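Local coordinates for uncharacterized protein (Cytophaga hutchinsonii ATCC 33406, PDB 3FF4) that is of unknown function but, as a small Rossmann-like protein of the CoA-binding domain family, probably binds coenzyme A or a related nucleotide, at residues K5-L10 / E25-H30; R18-A23 / T63-P68; H32-V37 / E43-T48; Y77-K82 / S102-E107. All coordinates share one frame; numbering follows the deposited sequence.

Contact 1 (K5-L10 / E25-H30); sequences KKTLIL and ERLKSH
Thr7 and Leu27 meet with their side chains crossed at about a right angle. Leu27 comes from the helix with its two methyls spread over the strand. CD1 touches Thr7 CG2 at 3.8 Å. CD2 lies near both branches of the threonine, 4.0 Å from Thr7 OG1. Ile9 approaches differently: it reaches toward Leu27 tip to tip, and its CD1 stops 3.9 Å from Leu27 CD1. One leucine methyl is thus shared by Thr7 and Ile9, two residues apart on the same side of strand 7-10. The strand and helix 19-30 are the first two elements of a right-handed beta-alpha-beta unit of the Rossmann type, which strand 34-37 completes. The methyl of Thr7 faces the helix because CG2 stands opposite the backbone N (OG1 at chi1 -59°). The hydroxyl gives its hydrogen to Lys5 O at 3.0 Å, from above the carbonyl plane, and this helps to fix the rotation of the side chain. A glycine in place of Thr7 would probably open a gap under both methyls of Leu27 and leave Lys5 O without this hydroxyl donor. Leu117 of helix 113-119 and the C-terminal Phe122 also pack against Leu27.

Contact 2 (R18-A23 / T63-P68); sequences RYAYLA and TLYINP
In this Rossmann-like fold the start of helix 19-30 lies against the loop that follows strand 61-64, at the C-terminal ends of the parallel strands. Tyr65, just past the strand, lays one ring face on the first turn of the helix. Ala20 CA sits over the ring centre, 3.8 Å from the centroid and 13° off the ring normal, a CH-pi contact. Ala20 CB lies by the root of the ring, 3.7 Å from Tyr65 CG. On one flank Tyr19 CB packs 3.6 Å from Tyr65 CE1, while the Tyr19 ring turns off to another side. Further out, Ala23 CB comes in obliquely, 3.8 Å from Tyr65 CE2 and 3.4 Å from Tyr65 OH. The small side chains of Ala20 and Ala23, one turn apart, let a flat ring come close to the helix backbone. The C-terminal ends of the strands and the loops beyond them form the side where Rossmann-type domains commonly bind their ligands. The contact lies on that side, so a role near a ligand site is possible but not established. The Tyr65 side chain reaches the helix with CG opposite its carbonyl carbon (chi1 -71°). A serine in place of Tyr65 would probably leave Ala20 CA and Ala23 CB without their aromatic cover and open a gap between loop and helix. The Tyr65 side chain also touches Thr113 and Asn89. Backbone bonding to Leu10 ties Tyr65 to strand 7-10, and Ala20 also packs on Ile9 of that strand.

Contact 3 (H32-V37 / E43-T48); sequences HEFIPV and EVLGKT
Lys47 NZ gives a hydrogen bond to Phe34 O at 3.2 Å. The approach is almost in line with the carbonyl, with a C=O...N angle of 168°. The lysine chain runs nearly extended and bends only at its last torsion (chi4 -100°), which turns the ammonium group to that oxygen. Glu33 OE2 is 4.6 Å from Lys47 NZ, too far for a salt bridge, though its charge may still favour the ammonium group there. On its way the lysine slides past the Phe34 side chain in the opposite direction. Its CD lies over one ring face, offset toward the rim and 3.6 Å from Phe34 CZ, a CH-pi contact. The first torsion of the phenylalanine, with CG between the backbone N and the carbonyl carbon (chi1 77°), turns the ring toward the hairpin. At the edge of the ring, in its plane, Val44 O sits 3.5 Å from Phe34 CZ. Val44 CG1 touches Phe34 CE1 at 3.9 Å, and Leu45 CB meets the ring obliquely. Pro36 crosses the lysine at about a right angle, its CG 3.8 Å from Lys47 CB. Ala24 of helix 19-30 packs on Phe34, Val44 and Leu45. Segment 43-48 is held in shape by two backbone bonds between Val44 and Lys47, with Leu45 and Gly46 at the bend. Gly46 has a backbone shape that a side chain would hardly allow. This is a two-residue beta hairpin with a type I' turn, folded over the outermost strand 34-37 of the parallel sheet.

Contact 4 (Y77-K82 / S102-E107); sequences YILSLK and SENGIE
This is a small, partly buried, mostly apolar contact between the end of helix 75-81 and the turn that leads from helix 95-103 into strand 107-110. Leu79 carries it with one branch. Its CD2 touches Ile106 CD1 at 3.8 Å, the two side chains crossing at an oblique angle. The same methyl lies 3.9 Å from Asn104 CG, and here the side chains cross at about a right angle. The leucine methyl therefore rests against both the aliphatic root and the amide of the asparagine. The first torsion puts the amide beside Leu79, with CG opposite the carbonyl carbon (chi1 -76°), and its ND2 is hydrogen-bonded to Ile100 O, back in its own helix. That bond helps fix the amide beside Leu79. Ile106 CD1 lies 4.5 Å from Lys82 CA, a loose approach to the end of the first helix. Behind it, Ile106 packs on Val86 of the sheet and on Leu101, and Leu79 packs on Ile100. Lys82 leaves its helix with positive phi. The second helix closes with a Schellman motif: Gly105, also with positive phi, is the C-prime residue, with Gly105 N bonded to Ser102 O and Ile106 N to Leu101 O. Two neighbouring helix ends, each leading into the next parallel strand, are characteristic of the repeating alpha-beta units of a Rossmann-like fold.

Overall arrangement
Contacts 1, 2 and 3 cluster in one half of the domain. Their centres lie 8 to 13 Å apart. Contacts 1 and 2 both use helix 19-30, packed on strand 7-10 and on the loop just past its neighbour, strand 61-64. Contact 3 adds the outermost strand 34-37 on the other side of strand 7-10. Along the chain, contacts 1 and 2 cross, and contact 3 is nested in the loop closed by contact 2. Contact 4 comes last, with its centre 19 Å from those of contacts 1 and 2 and 22 Å from that of contact 3. It meets contact 1 where Leu8 and Leu10 pack on Leu81 and Ile78. The five-stranded parallel sheet thus joins all four into one compact Rossmann-like domain.

Contact 1 (K5-L10 / E25-H30)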
loop_
_atom_site.group_PDB
_atom_site.type_symbol
_atom_site.label_atom_id
_atom_site.label_comp_id
_atom_site.label_asym_id
_atom_site.label_seq_id
_atom_site.Cartn_x
_atom_site.Cartn_y
_atom_site.Cartn_z
ATOM N N LYS A 5 4.909 2.985 -11.095
ATOM C CA LYS A 5 3.630 3.283 -10.482
ATOM C C LYS A 5 3.841 3.942 -9.129
ATOM O O LYS A 5 4.564 3.417 -8.279
ATOM C CB LYS A 5 2.804 2.003 -10.335
ATOM C CG LYS A 5 2.633 1.293 -11.652
ATOM C CD LYS A 5 1.788 0.075 -11.535
ATOM C CE LYS A 5 1.500 -0.452 -12.916
ATOM N NZ LYS A 5 0.782 -1.715 -12.807
ATOM N N LYS A 6 3.213 5.098 -8.939
ATOM C CA LYS A 6 3.221 5.737 -7.640
ATOM C C LYS A 6 2.443 4.908 -6.627
ATOM O O LYS A 6 1.219 4.728 -6.749
ATOM C CB LYS A 6 2.662 7.154 -7.694
ATOM C CG LYS A 6 2.592 7.769 -6.301
ATOM C CD LYS A 6 2.935 9.202 -6.318
ATOM C CE LYS A 6 1.829 10.006 -6.855
ATOM N NZ LYS A 6 2.385 11.360 -7.092
ATOM N N THR A 7 3.164 4.427 -5.624
ATOM C CA THR A 7 2.672 3.382 -4.710
ATOM C C THR A 7 2.669 3.839 -3.251
ATOM O O THR A 7 3.718 4.167 -2.666
ATOM C CB THR A 7 3.503 2.082 -4.855
ATOM O OG1 THR A 7 3.409 1.639 -6.219
ATOM C CG2 THR A 7 2.954 0.993 -3.919
ATOM N N LEU A 8 1.487 3.867 -2.657
ATOM C CA LEU A 8 1.380 4.275 -1.249
ATOM C C LEU A 8 1.380 2.994 -0.393
ATOM O O LEU A 8 0.550 2.095 -0.614
ATOM C CB LEU A 8 0.102 5.113 -1.024
ATOM C CG LEU A 8 -0.095 5.798 0.339
ATOM C CD1 LEU A 8 -0.811 7.120 0.081
ATOM C CD2 LEU A 8 -0.906 4.898 1.291
ATOM N N ILE A 9 2.304 2.919 0.565
ATOM C CA ILE A 9 2.360 1.801 1.539
ATOM C C ILE A 9 1.626 2.202 2.791
ATOM O O ILE A 9 2.061 3.121 3.510
ATOM C CB ILE A 9 3.828 1.478 1.916
ATOM C CG1 ILE A 9 4.660 1.278 0.633
ATOM C CG2 ILE A 9 3.900 0.289 2.960
ATOM C CD1 ILE A 9 6.198 1.068 0.860
ATOM N N LEU A 10 0.524 1.512 3.060
ATOM C CA LEU A 10 -0.302 1.788 4.201
ATOM C C LEU A 10 -0.047 0.723 5.286
ATOM O O LEU A 10 -0.340 -0.469 5.107
ATOM C CB LEU A 10 -1.782 1.828 3.778
ATOM C CG LEU A 10 -2.786 2.320 4.819
ATOM C CD1 LEU A 10 -2.424 3.747 5.254
ATOM C CD2 LEU A 10 -4.219 2.292 4.284
ATOM N N GLU A 25 11.732 -1.273 0.007
ATOM C CA GLU A 25 13.026 -1.617 -0.604
ATOM C C GLU A 25 12.880 -2.145 -2.030
ATOM O O GLU A 25 13.615 -1.710 -2.914
ATOM C CB GLU A 25 13.779 -2.674 0.206
ATOM C CG GLU A 25 14.378 -2.186 1.498
ATOM C CD GLU A 25 15.231 -3.253 2.204
ATOM O OE1 GLU A 25 14.808 -4.442 2.256
ATOM O OE2 GLU A 25 16.325 -2.891 2.707
ATOM N N ARG A 26 11.962 -3.096 -2.249
ATOM C CA ARG A 26 11.784 -3.625 -3.602
ATOM C C ARG A 26 11.182 -2.565 -4.539
ATOM O O ARG A 26 11.627 -2.431 -5.668
ATOM C CB ARG A 26 10.953 -4.915 -3.641
ATOM C CG ARG A 26 11.539 -6.119 -2.925
ATOM C CD ARG A 26 12.806 -6.680 -3.577
ATOM N NE ARG A 26 13.975 -6.020 -3.019
ATOM C CZ ARG A 26 14.985 -5.539 -3.739
ATOM N NH1 ARG A 26 14.993 -5.655 -5.053
ATOM N NH2 ARG A 26 15.995 -4.942 -3.144
ATOM N N LEU A 27 10.170 -1.826 -4.080
ATOM C CA LEU A 27 9.570 -0.772 -4.909
ATOM C C LEU A 27 10.631 0.218 -5.325
ATOM O O LEU A 27 10.773 0.557 -6.513
ATOM C CB LEU A 27 8.464 -0.053 -4.134
ATOM C CG LEU A 27 7.168 -0.853 -3.987
ATOM C CD1 LEU A 27 6.310 -0.321 -2.831
ATOM C CD2 LEU A 27 6.360 -0.908 -5.330
ATOM N N LYS A 28 11.399 0.661 -4.335
ATOM C CA LYS A 28 12.458 1.622 -4.580
ATOM C C LYS A 28 13.470 1.086 -5.575
ATOM O O LYS A 28 13.816 1.785 -6.513
ATOM C CB LYS A 28 13.148 2.052 -3.293
ATOM C CG LYS A 28 14.258 3.045 -3.550
ATOM C CD LYS A 28 14.848 3.604 -2.271
ATOM C CE LYS A 28 16.230 4.192 -2.558
ATOM N NZ LYS A 28 16.186 5.571 -2.069
ATOM N N SER A 29 13.928 -0.153 -5.401
ATOM C CA SER A 29 14.988 -0.657 -6.289
ATOM C C SER A 29 14.441 -0.887 -7.683
ATOM O O SER A 29 15.208 -0.941 -8.642
ATOM C CB SER A 29 15.668 -1.933 -5.766
ATOM O OG SER A 29 14.745 -3.002 -5.764
ATOM N N HIS A 30 13.124 -1.037 -7.790
ATOM C CA HIS A 30 12.472 -1.142 -9.094
ATOM C C HIS A 30 12.172 0.218 -9.720
ATOM O O HIS A 30 11.823 0.283 -10.889
ATOM C CB HIS A 30 11.206 -2.021 -9.041
ATOM C CG HIS A 30 11.490 -3.489 -9.136
ATOM N ND1 HIS A 30 11.713 -4.277 -8.029
ATOM C CD2 HIS A 30 11.616 -4.306 -10.207
ATOM C CE1 HIS A 30 11.946 -5.520 -8.411
ATOM N NE2 HIS A 30 11.889 -5.563 -9.729
#

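Contact 2 (R18-A23 / T63-P68)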
loop_
_atom_site.group_PDB
_atom_site.type_symbol
_atom_site.label_atom_id
_atom_site.label_comp_id
_atom_site.label_asym_id
_atom_site.label_seq_id
_atom_site.Cartn_x
_atom_site.Cartn_y
_atom_site.Cartn_z
ATOM N N ARG A 18 10.141 -6.282 8.758
ATOM C CA ARG A 18 8.722 -6.286 8.440
ATOM C C ARG A 18 8.495 -6.149 6.945
ATOM O O ARG A 18 9.235 -5.413 6.244
ATOM C CB ARG A 18 7.975 -5.200 9.226
ATOM C CG ARG A 18 7.998 -5.422 10.735
ATOM C CD ARG A 18 7.390 -6.775 11.130
ATOM N NE ARG A 18 6.001 -6.829 10.692
ATOM C CZ ARG A 18 4.964 -6.338 11.369
ATOM N NH1 ARG A 18 3.760 -6.415 10.840
ATOM N NH2 ARG A 18 5.121 -5.768 12.569
ATOM N N TYR A 19 7.463 -6.849 6.462
ATOM C CA TYR A 19 7.129 -6.850 5.041
ATOM C C TYR A 19 6.855 -5.464 4.439
ATOM O O TYR A 19 7.179 -5.241 3.287
ATOM C CB TYR A 19 6.037 -7.885 4.691
ATOM C CG TYR A 19 6.641 -9.264 4.457
ATOM C CD1 TYR A 19 7.316 -9.929 5.477
ATOM C CD2 TYR A 19 6.562 -9.876 3.215
ATOM C CE1 TYR A 19 7.878 -11.181 5.279
ATOM C CE2 TYR A 19 7.104 -11.145 2.998
ATOM C CZ TYR A 19 7.756 -11.782 4.032
ATOM O OH TYR A 19 8.327 -12.996 3.824
ATOM N N ALA A 20 6.301 -4.531 5.210
ATOM C CA ALA A 20 6.092 -3.169 4.658
ATOM C C ALA A 20 7.409 -2.468 4.360
ATOM O O ALA A 20 7.473 -1.615 3.455
ATOM C CB ALA A 20 5.226 -2.292 5.581
ATOM N N TYR A 21 8.438 -2.807 5.143
ATOM C CA TYR A 21 9.792 -2.321 4.894
ATOM C C TYR A 21 10.383 -3.033 3.684
ATOM O O TYR A 21 10.849 -2.380 2.745
ATOM C CB TYR A 21 10.706 -2.479 6.113
ATOM C CG TYR A 21 12.010 -1.732 5.968
ATOM C CD1 TYR A 21 12.127 -0.423 6.435
ATOM C CD2 TYR A 21 13.125 -2.331 5.355
ATOM C CE1 TYR A 21 13.317 0.290 6.308
ATOM C CE2 TYR A 21 14.322 -1.624 5.211
ATOM C CZ TYR A 21 14.402 -0.312 5.687
ATOM O OH TYR A 21 15.577 0.402 5.582
ATOM N N LEU A 22 10.343 -4.363 3.693
ATOM C CA LEU A 22 10.770 -5.104 2.515
ATOM C C LEU A 22 10.117 -4.538 1.217
ATOM O O LEU A 22 10.802 -4.378 0.200
ATOM C CB LEU A 22 10.513 -6.594 2.690
ATOM C CG LEU A 22 11.176 -7.161 3.949
ATOM C CD1 LEU A 22 10.827 -8.632 4.131
ATOM C CD2 LEU A 22 12.705 -6.978 3.887
ATOM N N ALA A 23 8.823 -4.199 1.265
ATOM C CA ALA A 23 8.151 -3.711 0.066
ATOM C C ALA A 23 8.734 -2.382 -0.401
ATOM O O ALA A 23 8.927 -2.184 -1.594
ATOM C CB ALA A 23 6.652 -3.583 0.282
ATOM N N THR A 63 -0.677 -0.268 -1.421
ATOM C CA THR A 63 -0.285 -1.610 -0.956
ATOM C C THR A 63 -0.421 -1.707 0.572
ATOM O O THR A 63 0.163 -0.923 1.348
ATOM C CB THR A 63 1.115 -2.079 -1.506
ATOM O OG1 THR A 63 1.347 -3.472 -1.194
ATOM C CG2 THR A 63 2.285 -1.180 -0.965
ATOM N N LEU A 64 -1.245 -2.656 0.983
ATOM C CA LEU A 64 -1.729 -2.763 2.349
ATOM C C LEU A 64 -0.884 -3.672 3.231
ATOM O O LEU A 64 -0.679 -4.856 2.899
ATOM C CB LEU A 64 -3.134 -3.342 2.352
ATOM C CG LEU A 64 -4.294 -2.440 1.960
ATOM C CD1 LEU A 64 -5.537 -3.317 2.011
ATOM C CD2 LEU A 64 -4.410 -1.296 2.961
ATOM N N TYR A 65 -0.443 -3.115 4.362
ATOM C CA TYR A 65 0.232 -3.890 5.382
ATOM C C TYR A 65 -0.394 -3.632 6.735
ATOM O O TYR A 65 0.329 -3.490 7.692
ATOM C CB TYR A 65 1.746 -3.596 5.413
ATOM C CG TYR A 65 2.414 -4.176 4.207
ATOM C CD1 TYR A 65 2.753 -5.539 4.166
ATOM C CD2 TYR A 65 2.647 -3.389 3.062
ATOM C CE1 TYR A 65 3.341 -6.107 3.021
ATOM C CE2 TYR A 65 3.258 -3.955 1.911
ATOM C CZ TYR A 65 3.593 -5.294 1.908
ATOM O OH TYR A 65 4.155 -5.865 0.787
ATOM N N ILE A 66 -1.721 -3.513 6.802
ATOM C CA ILE A 66 -2.434 -3.369 8.074
ATOM C C ILE A 66 -3.452 -4.489 8.091
ATOM O O ILE A 66 -3.929 -4.892 7.040
ATOM C CB ILE A 66 -3.163 -2.001 8.218
ATOM C CG1 ILE A 66 -3.832 -1.611 6.896
ATOM C CG2 ILE A 66 -2.185 -0.878 8.624
ATOM C CD1 ILE A 66 -4.881 -0.469 7.068
ATOM N N ASN A 67 -3.749 -5.013 9.271
ATOM C CA ASN A 67 -4.648 -6.130 9.386
ATOM C C ASN A 67 -6.088 -5.639 9.130
ATOM O O ASN A 67 -6.357 -4.412 9.221
ATOM C CB ASN A 67 -4.472 -6.834 10.756
ATOM C CG ASN A 67 -4.933 -5.968 11.966
ATOM O OD1 ASN A 67 -5.921 -5.237 11.910
ATOM N ND2 ASN A 67 -4.211 -6.094 13.077
ATOM N N PRO A 68 -7.004 -6.577 8.818
ATOM C CA PRO A 68 -8.367 -6.205 8.476
ATOM C C PRO A 68 -9.081 -5.388 9.559
ATOM O O PRO A 68 -9.850 -4.483 9.220
ATOM C CB PRO A 68 -9.053 -7.556 8.233
ATOM C CG PRO A 68 -7.935 -8.450 7.773
ATOM C CD PRO A 68 -6.774 -8.025 8.644
#

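Contact 3 (H32-V37 / E43-T48)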
loop_
_atom_site.group_PDB
_atom_site.type_symbol
_atom_site.label_atom_id
_atom_site.label_comp_id
_atom_site.label_asym_id
_atom_site.label_seq_id
_atom_site.Cartn_x
_atom_site.Cartn_y
_atom_site.Cartn_z
ATOM N N HIS A 32 9.912 2.599 -8.638
ATOM C CA HIS A 32 8.622 3.179 -8.274
ATOM C C HIS A 32 8.795 4.205 -7.159
ATOM O O HIS A 32 9.597 3.991 -6.253
ATOM C CB HIS A 32 7.661 2.084 -7.802
ATOM C CG HIS A 32 7.465 0.997 -8.816
ATOM N ND1 HIS A 32 6.608 1.128 -9.890
ATOM C CD2 HIS A 32 8.034 -0.223 -8.935
ATOM C CE1 HIS A 32 6.643 0.021 -10.616
ATOM N NE2 HIS A 32 7.507 -0.811 -10.060
ATOM N N GLU A 33 8.043 5.303 -7.229
ATOM C CA GLU A 33 7.928 6.227 -6.101
ATOM C C GLU A 33 7.044 5.587 -5.016
ATOM O O GLU A 33 5.882 5.249 -5.271
ATOM C CB GLU A 33 7.343 7.563 -6.557
ATOM C CG GLU A 33 6.880 8.441 -5.414
ATOM C CD GLU A 33 6.426 9.816 -5.889
ATOM O OE1 GLU A 33 5.913 9.942 -7.043
ATOM O OE2 GLU A 33 6.613 10.774 -5.109
ATOM N N PHE A 34 7.611 5.371 -3.831
ATOM C CA PHE A 34 6.823 4.852 -2.694
ATOM C C PHE A 34 6.501 5.981 -1.717
ATOM O O PHE A 34 7.309 6.935 -1.543
ATOM C CB PHE A 34 7.516 3.668 -1.983
ATOM C CG PHE A 34 8.649 4.069 -1.089
ATOM C CD1 PHE A 34 8.441 4.239 0.291
ATOM C CD2 PHE A 34 9.919 4.300 -1.615
ATOM C CE1 PHE A 34 9.490 4.643 1.123
ATOM C CE2 PHE A 34 10.971 4.712 -0.790
ATOM C CZ PHE A 34 10.753 4.868 0.590
ATOM N N ILE A 35 5.330 5.886 -1.091
ATOM C CA ILE A 35 4.939 6.852 -0.072
ATOM C C ILE A 35 4.537 6.145 1.233
ATOM O O ILE A 35 3.509 5.465 1.245
ATOM C CB ILE A 35 3.787 7.757 -0.551
ATOM C CG1 ILE A 35 4.176 8.477 -1.859
ATOM C CG2 ILE A 35 3.410 8.770 0.575
ATOM C CD1 ILE A 35 3.009 9.080 -2.574
ATOM N N PRO A 36 5.336 6.314 2.317
ATOM C CA PRO A 36 5.063 5.589 3.569
ATOM C C PRO A 36 4.040 6.298 4.463
ATOM O O PRO A 36 4.276 7.451 4.901
ATOM C CB PRO A 36 6.415 5.549 4.268
ATOM C CG PRO A 36 7.216 6.704 3.678
ATOM C CD PRO A 36 6.600 7.096 2.370
ATOM N N VAL A 37 2.921 5.615 4.715
ATOM C CA VAL A 37 1.848 6.119 5.562
ATOM C C VAL A 37 1.534 5.057 6.617
ATOM O O VAL A 37 1.535 3.851 6.349
ATOM C CB VAL A 37 0.573 6.480 4.751
ATOM C CG1 VAL A 37 -0.554 7.031 5.650
ATOM C CG2 VAL A 37 0.893 7.461 3.625
ATOM N N GLU A 43 11.382 6.811 9.875
ATOM C CA GLU A 43 11.734 7.063 8.471
ATOM C C GLU A 43 12.017 5.749 7.746
ATOM O O GLU A 43 12.706 4.869 8.285
ATOM C CB GLU A 43 12.994 7.933 8.352
ATOM C CG GLU A 43 14.221 7.087 8.028
ATOM C CD GLU A 43 15.400 7.886 7.530
ATOM O OE1 GLU A 43 15.576 9.045 7.967
ATOM O OE2 GLU A 43 16.159 7.334 6.703
ATOM N N VAL A 44 11.522 5.646 6.513
ATOM C CA VAL A 44 11.708 4.457 5.694
ATOM C C VAL A 44 12.514 4.911 4.488
ATOM O O VAL A 44 12.067 5.755 3.703
ATOM C CB VAL A 44 10.361 3.830 5.246
ATOM C CG1 VAL A 44 10.603 2.667 4.271
ATOM C CG2 VAL A 44 9.549 3.372 6.465
ATOM N N LEU A 45 13.735 4.395 4.388
ATOM C CA LEU A 45 14.647 4.758 3.298
ATOM C C LEU A 45 14.667 6.255 3.021
ATOM O O LEU A 45 14.575 6.679 1.873
ATOM C CB LEU A 45 14.279 3.980 2.028
ATOM C CG LEU A 45 14.141 2.458 2.237
ATOM C CD1 LEU A 45 13.323 1.801 1.150
ATOM C CD2 LEU A 45 15.507 1.779 2.361
ATOM N N GLY A 46 14.762 7.064 4.065
ATOM C CA GLY A 46 14.918 8.504 3.869
ATOM C C GLY A 46 13.636 9.324 3.900
ATOM O O GLY A 46 13.701 10.548 3.908
ATOM N N LYS A 47 12.470 8.667 3.933
ATOM C CA LYS A 47 11.200 9.384 3.944
ATOM C C LYS A 47 10.527 9.248 5.289
ATOM O O LYS A 47 10.349 8.131 5.800
ATOM C CB LYS A 47 10.271 8.857 2.859
ATOM C CG LYS A 47 10.684 9.217 1.466
ATOM C CD LYS A 47 9.905 8.372 0.482
ATOM C CE LYS A 47 10.036 8.885 -0.918
ATOM N NZ LYS A 47 8.808 9.691 -1.250
ATOM N N THR A 48 10.162 10.390 5.865
ATOM C CA THR A 48 9.391 10.411 7.102
ATOM C C THR A 48 8.085 9.661 6.853
ATOM O O THR A 48 7.421 9.913 5.857
ATOM C CB THR A 48 9.064 11.876 7.522
ATOM O OG1 THR A 48 10.277 12.633 7.673
ATOM C CG2 THR A 48 8.276 11.917 8.832
#

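Contact 4 (Y77-K82 / S102-E107)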
loop_
_atom_site.group_PDB
_atom_site.type_symbol
_atom_site.label_atom_id
_atom_site.label_comp_id
_atom_site.label_asym_id
_atom_site.label_seq_id
_atom_site.Cartn_x
_atom_site.Cartn_y
_atom_site.Cartn_z
ATOM N N TYR A 77 -10.485 6.756 3.603
ATOM C CA TYR A 77 -9.217 7.332 3.152
ATOM C C TYR A 77 -8.740 6.662 1.857
ATOM O O TYR A 77 -8.379 7.338 0.882
ATOM C CB TYR A 77 -8.146 7.268 4.249
ATOM C CG TYR A 77 -6.792 7.832 3.828
ATOM C CD1 TYR A 77 -6.663 9.179 3.422
ATOM C CD2 TYR A 77 -5.658 7.014 3.786
ATOM C CE1 TYR A 77 -5.428 9.687 2.999
ATOM C CE2 TYR A 77 -4.395 7.525 3.385
ATOM C CZ TYR A 77 -4.309 8.841 2.990
ATOM O OH TYR A 77 -3.106 9.327 2.597
ATOM N N ILE A 78 -8.786 5.340 1.843
ATOM C CA ILE A 78 -8.399 4.591 0.651
ATOM C C ILE A 78 -9.269 5.046 -0.550
ATOM O O ILE A 78 -8.728 5.392 -1.611
ATOM C CB ILE A 78 -8.447 3.051 0.886
ATOM C CG1 ILE A 78 -7.382 2.637 1.933
ATOM C CG2 ILE A 78 -8.249 2.310 -0.427
ATOM C CD1 ILE A 78 -7.671 1.327 2.652
ATOM N N LEU A 79 -10.590 5.074 -0.346
ATOM C CA LEU A 79 -11.528 5.588 -1.356
ATOM C C LEU A 79 -11.182 7.013 -1.809
ATOM O O LEU A 79 -11.094 7.267 -3.011
ATOM C CB LEU A 79 -12.981 5.502 -0.853
ATOM C CG LEU A 79 -13.605 4.110 -0.671
ATOM C CD1 LEU A 79 -15.032 4.241 -0.130
ATOM C CD2 LEU A 79 -13.622 3.295 -1.974
ATOM N N SER A 80 -10.959 7.935 -0.868
ATOM C CA SER A 80 -10.599 9.315 -1.244
ATOM C C SER A 80 -9.303 9.402 -2.082
ATOM O O SER A 80 -9.121 10.364 -2.818
ATOM C CB SER A 80 -10.488 10.241 -0.028
ATOM O OG SER A 80 -9.244 10.041 0.639
ATOM N N LEU A 81 -8.411 8.416 -1.966
ATOM C CA LEU A 81 -7.222 8.426 -2.805
ATOM C C LEU A 81 -7.532 8.059 -4.264
ATOM O O LEU A 81 -6.713 8.316 -5.164
ATOM C CB LEU A 81 -6.141 7.503 -2.254
ATOM C CG LEU A 81 -5.518 7.880 -0.905
ATOM C CD1 LEU A 81 -4.637 6.710 -0.384
ATOM C CD2 LEU A 81 -4.710 9.163 -1.085
ATOM N N LYS A 82 -8.691 7.441 -4.484
ATOM C CA LYS A 82 -9.085 6.946 -5.816
ATOM C C LYS A 82 -7.928 6.236 -6.548
ATOM O O LYS A 82 -7.614 6.574 -7.686
ATOM C CB LYS A 82 -9.650 8.095 -6.679
ATOM C CG LYS A 82 -10.945 8.704 -6.131
ATOM C CD LYS A 82 -11.539 9.740 -7.115
ATOM C CE LYS A 82 -12.721 9.124 -7.936
ATOM N NZ LYS A 82 -13.003 9.823 -9.250
ATOM N N SER A 102 -14.105 -2.628 -5.416
ATOM C CA SER A 102 -14.493 -2.994 -6.755
ATOM C C SER A 102 -15.828 -2.334 -7.138
ATOM O O SER A 102 -15.987 -1.919 -8.272
ATOM C CB SER A 102 -14.508 -4.518 -6.884
ATOM O OG SER A 102 -15.379 -5.075 -5.887
ATOM N N GLU A 103 -16.748 -2.187 -6.173
ATOM C CA GLU A 103 -17.985 -1.390 -6.305
ATOM C C GLU A 103 -17.727 0.032 -6.699
ATOM O O GLU A 103 -18.545 0.654 -7.367
ATOM C CB GLU A 103 -18.672 -1.240 -4.935
ATOM C CG GLU A 103 -19.850 -1.969 -4.818
ATOM C CD GLU A 103 -20.388 -1.999 -3.405
ATOM O OE1 GLU A 103 -20.399 -0.988 -2.640
ATOM O OE2 GLU A 103 -20.842 -3.089 -3.080
ATOM N N ASN A 104 -16.651 0.582 -6.164
ATOM C CA ASN A 104 -16.294 1.969 -6.437
ATOM C C ASN A 104 -15.297 2.060 -7.585
ATOM O O ASN A 104 -14.613 3.060 -7.717
ATOM C CB ASN A 104 -15.726 2.657 -5.183
ATOM C CG ASN A 104 -16.808 3.026 -4.175
ATOM O OD1 ASN A 104 -17.346 4.131 -4.209
ATOM N ND2 ASN A 104 -17.136 2.100 -3.272
ATOM N N GLY A 105 -15.221 1.017 -8.418
ATOM C CA GLY A 105 -14.295 1.006 -9.573
ATOM C C GLY A 105 -12.791 0.942 -9.261
ATOM O O GLY A 105 -11.969 1.328 -10.105
ATOM N N ILE A 106 -12.429 0.473 -8.063
ATOM C CA ILE A 106 -11.030 0.264 -7.674
ATOM C C ILE A 106 -10.725 -1.250 -7.655
ATOM O O ILE A 106 -11.468 -2.035 -7.020
ATOM C CB ILE A 106 -10.734 0.895 -6.279
ATOM C CG1 ILE A 106 -11.014 2.409 -6.307
ATOM C CG2 ILE A 106 -9.308 0.589 -5.823
ATOM C CD1 ILE A 106 -11.159 3.093 -4.897
ATOM N N GLU A 107 -9.650 -1.661 -8.344
ATOM C CA GLU A 107 -9.378 -3.070 -8.497
ATOM C C GLU A 107 -8.698 -3.651 -7.235
ATOM O O GLU A 107 -7.568 -3.282 -6.907
ATOM C CB GLU A 107 -8.518 -3.329 -9.723
ATOM C CG GLU A 107 -8.392 -4.803 -10.066
ATOM C CD GLU A 107 -7.281 -5.097 -11.072
ATOM O OE1 GLU A 107 -6.337 -4.278 -11.241
ATOM O OE2 GLU A 107 -7.319 -6.185 -11.657
#